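Local structure of putative dehydrogenase (Amycolatopsis orientalis, 5A9T) at residues A[91-94]-A[95-98]; A[175-178]-A[179-183]; A[199-202]-A[203-206]; A[235-238]-A[239-242]. The protein catalyses the stereoselective reduction of imines to amines with NADPH as the hydride source, acting as an imine reductase. All coordinates share one frame; numbering follows the deposited sequence.

How the contacts relate
The four contacts follow one another along the chain, from the nucleotide-binding domain (contact 1) into the helical C-terminal domain (contacts 2, 3 and 4). Contact 1 belongs to the NADP(+) site; the side chain of its Asn95 stays about 13 Å from a bound amine. Contact 2 lines an amine pocket, its nearest atoms about 9 Å from those of contact 1. Contacts 2 and 3 lie on successive helices, centres about 18 Å apart. Contact 4 starts the next helix, its centre about 23 Å from that of contact 2 within one chain. Across the dimer Tyr179 of contact 2 reaches Asn241 of the second subunit, the pocket residue of contact 4.

Contact 1. Residues A[91-94]-A[95-98]; sequences VVNL and NSGT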
# COMPACT_ATOMS: atom_id res chain seq x y z
N VAL A 91 -4.76 16.29 -31.03
CA VAL A 91 -3.56 16.18 -30.16
C VAL A 91 -3.92 15.28 -29.01
O VAL A 91 -4.87 15.55 -28.27
CB VAL A 91 -3.12 17.54 -29.72
CG1 VAL A 91 -2.14 17.39 -28.54
CG2 VAL A 91 -2.48 18.35 -30.89
N VAL A 92 -3.12 14.23 -28.81
CA VAL A 92 -3.08 13.42 -27.61
C VAL A 92 -1.80 13.76 -26.91
O VAL A 92 -0.70 13.39 -27.37
CB VAL A 92 -3.22 11.96 -27.92
CG1 VAL A 92 -3.16 11.11 -26.64
CG2 VAL A 92 -4.49 11.63 -28.62
N ASN A 93 -1.91 14.53 -25.81
CA ASN A 93 -0.78 15.01 -25.07
C ASN A 93 -0.47 14.11 -23.90
O ASN A 93 -1.27 14.08 -22.97
CB ASN A 93 -1.09 16.40 -24.56
CG ASN A 93 0.14 17.08 -23.95
OD1 ASN A 93 1.21 16.50 -23.82
ND2 ASN A 93 -0.04 18.39 -23.54
N LEU A 94 0.71 13.51 -23.96
CA LEU A 94 1.11 12.51 -22.92
C LEU A 94 2.12 13.09 -21.98
O LEU A 94 2.69 12.32 -21.16
CB LEU A 94 1.52 11.25 -23.56
CG LEU A 94 0.49 10.55 -24.40
CD1 LEU A 94 1.00 9.29 -25.07
CD2 LEU A 94 -0.78 10.20 -23.60
N ASN A 95 2.30 14.39 -21.92
CA ASN A 95 3.29 14.93 -20.92
C ASN A 95 2.94 16.26 -20.36
O ASN A 95 3.83 17.17 -20.29
CB ASN A 95 4.73 14.83 -21.41
CG ASN A 95 5.80 15.05 -20.31
OD1 ASN A 95 5.57 14.71 -19.19
ND2 ASN A 95 6.92 15.72 -20.65
N SER A 96 1.69 16.45 -19.96
CA SER A 96 1.38 17.69 -19.27
C SER A 96 2.01 17.64 -17.85
O SER A 96 2.04 16.63 -17.14
CB SER A 96 -0.06 17.99 -19.10
OG SER A 96 -0.75 18.28 -20.28
N GLY A 97 2.44 18.77 -17.42
CA GLY A 97 3.10 18.80 -16.04
C GLY A 97 2.08 18.79 -14.91
O GLY A 97 2.29 18.06 -13.83
N THR A 98 1.01 19.56 -15.08
CA THR A 98 -0.00 19.77 -14.08
C THR A 98 -1.42 19.81 -14.55
O THR A 98 -1.65 20.01 -15.77
CB THR A 98 0.19 21.14 -13.36
OG1 THR A 98 -0.06 22.19 -14.31
CG2 THR A 98 1.61 21.31 -12.80
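Asn93 folds its side chain forward over the turn that follows it and catches the backbone of Asn95. With CG anti to the backbone N (chi1 -171°), the amide leaves CB on the side of the onward chain, and CG itself comes to 4.0 Å from Asn95 N. At the tip the two branches part company. OD1 accepts from Asn95 N at 3.0 Å, a straight bond (166° at the hydrogen) whose donor sits above the carbonyl plane, 43° out of it, rather than on a lone pair. This link from a side-chain oxygen to the amide two residues on makes an Asx turn. It closes the C-terminal end of strand 90-93, a parallel strand of the Rossmann-type nucleotide-binding sheet, where the chain bends off toward helix 99-111.

ND2, the other branch, lies 3.3 Å from Ser96 OG, but the angle is too poor for a bond. Its partner is Tyr116 OH on the neighbouring strand, and Ser96 OG binds Asp118 OD1 on that same strand; with OD1 also engaged, the buried amide is held at both ends. Leu94 turns its side chain into the hydrophobic layer, against Val66, Ile121 and Phe135. Asn95, an NADP(+)-binding residue although no cofactor is bound to this chain here, has ND2 hydrogen-bonded to Leu69 O and to Asp71 OD1.

Contact 2. Residues A[175-178]-A[179-183]; sequences LSMM and YSSMN. With YLG ((1R)-1-methyl-1,2,3,4-tetrahydroisoquinoline), chain B.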
# COMPACT_ATOMS: atom_id res chain seq x y z
N LEU A 175 0.82 8.30 -7.60
CA LEU A 175 2.23 8.34 -7.21
C LEU A 175 2.40 8.70 -5.71
O LEU A 175 3.23 8.14 -5.03
CB LEU A 175 2.99 9.33 -8.09
CG LEU A 175 3.11 8.88 -9.55
CD1 LEU A 175 3.67 10.06 -10.34
CD2 LEU A 175 4.02 7.68 -9.69
N SER A 176 1.59 9.62 -5.23
CA SER A 176 1.67 10.05 -3.83
C SER A 176 1.38 8.78 -2.97
O SER A 176 2.08 8.48 -1.98
CB SER A 176 0.70 11.17 -3.57
OG SER A 176 0.88 11.68 -2.22
N MET A 177 0.34 8.04 -3.34
CA MET A 177 0.01 6.82 -2.64
C MET A 177 1.18 5.83 -2.73
O MET A 177 1.48 5.13 -1.70
CB MET A 177 -1.25 6.21 -3.22
CG MET A 177 -1.58 4.85 -2.62
SD MET A 177 -3.17 4.31 -3.38
CE MET A 177 -3.27 2.52 -3.16
N MET A 178 1.81 5.70 -3.88
CA MET A 178 2.93 4.77 -4.07
C MET A 178 4.09 5.11 -3.15
O MET A 178 4.71 4.25 -2.51
CB MET A 178 3.35 4.75 -5.51
CG MET A 178 4.46 3.76 -5.68
SD MET A 178 4.69 3.45 -7.45
CE MET A 178 6.15 2.37 -7.38
N TYR A 179 4.46 6.39 -3.04
CA TYR A 179 5.63 6.74 -2.20
C TYR A 179 5.38 6.34 -0.76
O TYR A 179 6.21 5.71 -0.07
CB TYR A 179 6.03 8.22 -2.28
CG TYR A 179 6.76 8.60 -3.53
CD1 TYR A 179 8.07 8.13 -3.71
CD2 TYR A 179 6.15 9.32 -4.56
CE1 TYR A 179 8.75 8.41 -4.87
CE2 TYR A 179 6.79 9.58 -5.72
CZ TYR A 179 8.10 9.09 -5.87
OH TYR A 179 8.73 9.37 -7.10
N SER A 180 4.17 6.66 -0.26
CA SER A 180 3.87 6.32 1.17
C SER A 180 3.82 4.80 1.36
O SER A 180 4.31 4.25 2.36
CB SER A 180 2.54 6.93 1.53
OG SER A 180 2.67 8.30 1.77
N SER A 181 3.14 4.11 0.45
CA SER A 181 3.06 2.63 0.53
C SER A 181 4.40 1.96 0.46
O SER A 181 4.71 1.01 1.25
CB SER A 181 2.18 2.13 -0.63
OG SER A 181 0.89 2.66 -0.47
N MET A 182 5.29 2.40 -0.40
CA MET A 182 6.59 1.83 -0.54
C MET A 182 7.40 2.10 0.73
O MET A 182 8.07 1.21 1.18
CB MET A 182 7.37 2.41 -1.73
CG MET A 182 8.68 1.79 -2.00
SD MET A 182 8.44 0.04 -2.46
CE MET A 182 7.32 0.26 -3.55
N ASN A 183 7.29 3.30 1.28
CA ASN A 183 8.00 3.59 2.53
C ASN A 183 7.52 2.65 3.64
O ASN A 183 8.31 2.23 4.49
CB ASN A 183 7.88 5.08 2.87
CG ASN A 183 8.64 5.97 1.92
OD1 ASN A 183 8.27 7.19 1.88
ND2 ASN A 183 9.46 5.47 1.17
C4 YLG B . 7.17 6.35 -8.08
C14 YLG B . 7.92 5.61 -7.16
C5 YLG B . 9.10 4.88 -7.47
C6 YLG B . 9.82 4.12 -6.58
C11 YLG B . 9.30 4.15 -5.31
C8 YLG B . 9.52 3.41 -9.46
C10 YLG B . 9.65 4.83 -8.83
C12 YLG B . 8.13 4.86 -4.96
C13 YLG B . 7.41 5.64 -5.86
N2 YLG B . 8.99 5.85 -9.65
C3 YLG B . 7.57 6.09 -9.58
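One wall of the amine pocket is made by Leu175, Met178 and Tyr179, side by side on a single turn of helix 166-193 against the bound (1R)-1-methyl-1,2,3,4-tetrahydroisoquinoline. The ligand reaches over one face of the Tyr179 ring, offset toward the rim, with C13 of its aromatic ring 3.2 Å from Tyr179 CE1. Met178, extended with CG anti to the backbone N (chi1 -178°), brings CG to 3.5 Å from the same C13 and lays its methyl CE 3.7 Å from ligand C14. Leu175 CD2 meets the saturated ring at C4, 3.8 Å away. The phenol Tyr179 OH hydrogen-bonds Asn241 of the second subunit, so the pocket is completed across the dimer. With an alanine here the amine would probably lose the flat surface beside its aromatic ring, and Asn241 of the second subunit its phenol partner. On the helix's other side Met177 O accepts twice, from Ser181 N at 2.9 Å and from Ser181 OG at 2.8 Å, which satisfies this buried hydroxyl. Around this turn, Ser176 and Ser180 hydrogen-bond His187 and Asn265 of the second subunit, and Ser180 and Tyr179 pack on its helices 260-274 and 238-255.

Contact 3. Residues A[199-202]-A[203-206]; sequences AAEF and TKLA
The Phe202 ring carries the methyl of Ala206 over one of its faces: Ala206 CB stands 3.8 Å from the ring centroid and 18° off the ring normal, a CH-pi contact displaced toward CE2. The ring also meets that of Tyr170 of the second subunit and packs on Ala188 and Val192 of helix 166-193. The other flat group is the carboxylate of Glu201. Its OE1 takes Lys204 NZ at 3.0 Å on the syn side, 23° out of plane, in a salt bridge where the bent glutamate and the extended lysine cross obliquely. Thr203 holds OG1 between its backbone N and carbonyl carbon (chi1 71°), from where it donates to Ala200 O at 2.9 Å. A valine in its place would remove the hydroxyl and is likely to leave Ala200 O without a hydrogen-bond mate in this turn, Lys204 N being 4.1 Å away. A water links Glu201 O and, weakly, Leu205 N, which at 4.3 Å are too far apart for the direct helical bond. This is the start of helix 199-228: Glu201 and Lys204 lie exposed, Phe202, Thr203 and Ala206 buried, and the leading amides of Ala199 and Ala200 bind Asp227 of the second subunit.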
# COMPACT_ATOMS: atom_id res chain seq x y z
N ALA A 199 13.89 -9.49 2.70
CA ALA A 199 12.80 -8.82 2.08
C ALA A 199 12.02 -9.72 1.12
O ALA A 199 10.80 -9.67 1.04
CB ALA A 199 13.24 -7.55 1.36
N ALA A 200 12.75 -10.57 0.33
CA ALA A 200 12.08 -11.43 -0.65
C ALA A 200 11.21 -12.51 0.01
O ALA A 200 10.12 -12.76 -0.43
CB ALA A 200 13.08 -12.00 -1.61
N GLU A 201 11.60 -12.92 1.21
CA GLU A 201 10.77 -13.80 2.06
C GLU A 201 9.54 -13.10 2.59
O GLU A 201 8.37 -13.56 2.50
CB GLU A 201 11.58 -14.46 3.16
CG GLU A 201 10.81 -15.46 3.95
CD GLU A 201 10.41 -16.71 3.16
OE1 GLU A 201 10.85 -16.95 2.02
OE2 GLU A 201 9.51 -17.45 3.68
N PHE A 202 9.80 -11.90 3.09
CA PHE A 202 8.77 -11.08 3.79
C PHE A 202 7.64 -10.78 2.73
O PHE A 202 6.43 -10.75 3.06
CB PHE A 202 9.33 -9.81 4.32
CG PHE A 202 8.37 -8.90 4.99
CD1 PHE A 202 7.54 -9.35 6.03
CD2 PHE A 202 8.24 -7.59 4.61
CE1 PHE A 202 6.67 -8.47 6.66
CE2 PHE A 202 7.35 -6.72 5.25
CZ PHE A 202 6.56 -7.19 6.25
N THR A 203 7.99 -10.55 1.47
CA THR A 203 6.91 -10.26 0.48
C THR A 203 5.82 -11.28 0.28
O THR A 203 4.70 -11.03 -0.10
CB THR A 203 7.45 -9.95 -0.94
OG1 THR A 203 7.96 -11.22 -1.49
CG2 THR A 203 8.44 -8.91 -0.92
N LYS A 204 6.17 -12.56 0.55
CA LYS A 204 5.14 -13.66 0.51
C LYS A 204 3.95 -13.36 1.39
O LYS A 204 2.79 -13.51 0.96
CB LYS A 204 5.80 -14.99 0.92
CG LYS A 204 6.89 -15.40 -0.06
CD LYS A 204 7.59 -16.69 0.42
CE LYS A 204 8.63 -17.09 -0.55
NZ LYS A 204 9.21 -18.33 -0.04
N LEU A 205 4.17 -12.88 2.59
CA LEU A 205 3.07 -12.51 3.40
C LEU A 205 2.67 -11.01 3.19
O LEU A 205 1.50 -10.70 3.09
CB LEU A 205 3.34 -12.77 4.86
CG LEU A 205 3.22 -14.25 5.22
CD1 LEU A 205 3.79 -14.47 6.58
CD2 LEU A 205 1.80 -14.71 5.26
N ALA A 206 3.61 -10.13 3.00
CA ALA A 206 3.29 -8.71 2.98
C ALA A 206 2.59 -8.29 1.68
O ALA A 206 1.70 -7.43 1.75
CB ALA A 206 4.55 -7.87 3.23
O HOH W 1 6.61 -13.99 4.52

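Contact 4. Residues A[235-238]-A[239-242]; sequences AGSL and EMNV. With YLG ((1R)-1-methyl-1,2,3,4-tetrahydroisoquinoline), chain C.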
# COMPACT_ATOMS: atom_id res chain seq x y z
N ALA A 235 -16.52 1.72 16.19
CA ALA A 235 -15.84 0.47 15.99
C ALA A 235 -14.37 0.58 16.22
O ALA A 235 -13.65 -0.37 16.01
CB ALA A 235 -16.10 -0.07 14.58
N GLY A 236 -13.90 1.78 16.56
CA GLY A 236 -12.45 2.03 16.72
C GLY A 236 -12.09 3.44 16.38
O GLY A 236 -12.44 3.91 15.30
N SER A 237 -11.45 4.20 17.28
CA SER A 237 -11.28 5.56 17.09
C SER A 237 -9.85 5.91 16.65
O SER A 237 -8.91 5.14 16.79
CB SER A 237 -11.50 6.35 18.39
OG SER A 237 -10.47 6.06 19.35
N LEU A 238 -9.72 7.12 16.12
CA LEU A 238 -8.47 7.66 15.72
C LEU A 238 -7.52 7.68 16.89
O LEU A 238 -6.36 7.28 16.76
CB LEU A 238 -8.68 9.01 15.09
CG LEU A 238 -7.45 9.71 14.49
CD1 LEU A 238 -7.84 10.56 13.31
CD2 LEU A 238 -6.68 10.52 15.52
N GLU A 239 -7.97 8.21 18.04
CA GLU A 239 -7.03 8.20 19.15
C GLU A 239 -6.58 6.82 19.58
O GLU A 239 -5.42 6.64 20.09
CB GLU A 239 -7.64 9.08 20.27
CG GLU A 239 -8.80 8.42 20.99
CD GLU A 239 -9.68 9.40 21.83
OE1 GLU A 239 -9.33 10.60 21.97
OE2 GLU A 239 -10.77 8.96 22.28
N MET A 240 -7.32 5.71 19.46
CA MET A 240 -6.87 4.38 19.76
C MET A 240 -5.66 3.97 18.92
O MET A 240 -4.81 3.26 19.33
CB MET A 240 -7.96 3.35 19.66
CG MET A 240 -9.01 3.52 20.78
SD MET A 240 -10.54 2.64 20.39
CE MET A 240 -9.92 1.00 20.21
N ASN A 241 -5.62 4.45 17.72
CA ASN A 241 -4.50 4.25 16.79
C ASN A 241 -3.26 4.97 17.17
O ASN A 241 -2.16 4.48 16.80
CB ASN A 241 -4.96 4.57 15.35
CG ASN A 241 -5.92 3.57 14.81
OD1 ASN A 241 -7.18 3.80 14.90
ND2 ASN A 241 -5.48 2.50 14.37
N VAL A 242 -3.38 6.06 17.90
CA VAL A 242 -2.14 6.73 18.41
C VAL A 242 -1.51 5.73 19.33
O VAL A 242 -0.22 5.57 19.33
CB VAL A 242 -2.54 8.03 19.14
CG1 VAL A 242 -1.31 8.55 20.02
CG2 VAL A 242 -2.97 9.11 18.20
C4 YLG C . -4.14 -0.59 11.81
C14 YLG C . -4.74 0.44 11.08
C5 YLG C . -6.11 0.81 11.15
C6 YLG C . -6.71 1.80 10.42
C11 YLG C . -5.83 2.45 9.59
C8 YLG C . -8.10 -0.72 11.21
C10 YLG C . -7.06 0.10 12.02
C12 YLG C . -4.46 2.12 9.49
C13 YLG C . -3.86 1.12 10.24
N2 YLG C . -6.31 -0.75 12.95
C3 YLG C . -5.18 -1.54 12.53
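Ser237 and Met240 form a capping box that opens helix 238-255. Ser237 OG, set between its own backbone N and carbonyl carbon, takes Met240 N at 3.2 Å (156° at the hydrogen), while Met240 answers with sulfur where a carboxylate or amide oxygen is more usual. This is the close-packed part: Ser237 OG also has Met240 CG 3.3 Å away and Glu239 CG at 3.3 Å, so two side-chain stems pack against one oxygen. Ser237 O accepts weakly from Met240 N and from Asn241 N.

Leu238 anchors the inner side, its chain leaving CB away from the turn toward Ala272 and Val273 of helix 260-274 and Val285 of the C-terminal loop. Asn241 faces inward too, as part of the amine pocket with Tyr282 and Tyr283, and its amide lies beside a bound ligand. The outer side is looser. Glu239 and Met240 are exposed to solvent, and the glutamate chain runs out extended, its CG being the part that touches Ser237. Before the cap, Gly236 has a backbone in which any side chain would collide with the carbonyl oxygen of the residue before, so glycine is needed; its CA lies 4.2 Å from Met240 SD. That sulfur, carried back beside the backbone N by chi1 (-68°), accepts from Ser237 N at 3.6 Å, a weak but straight bond of 170°.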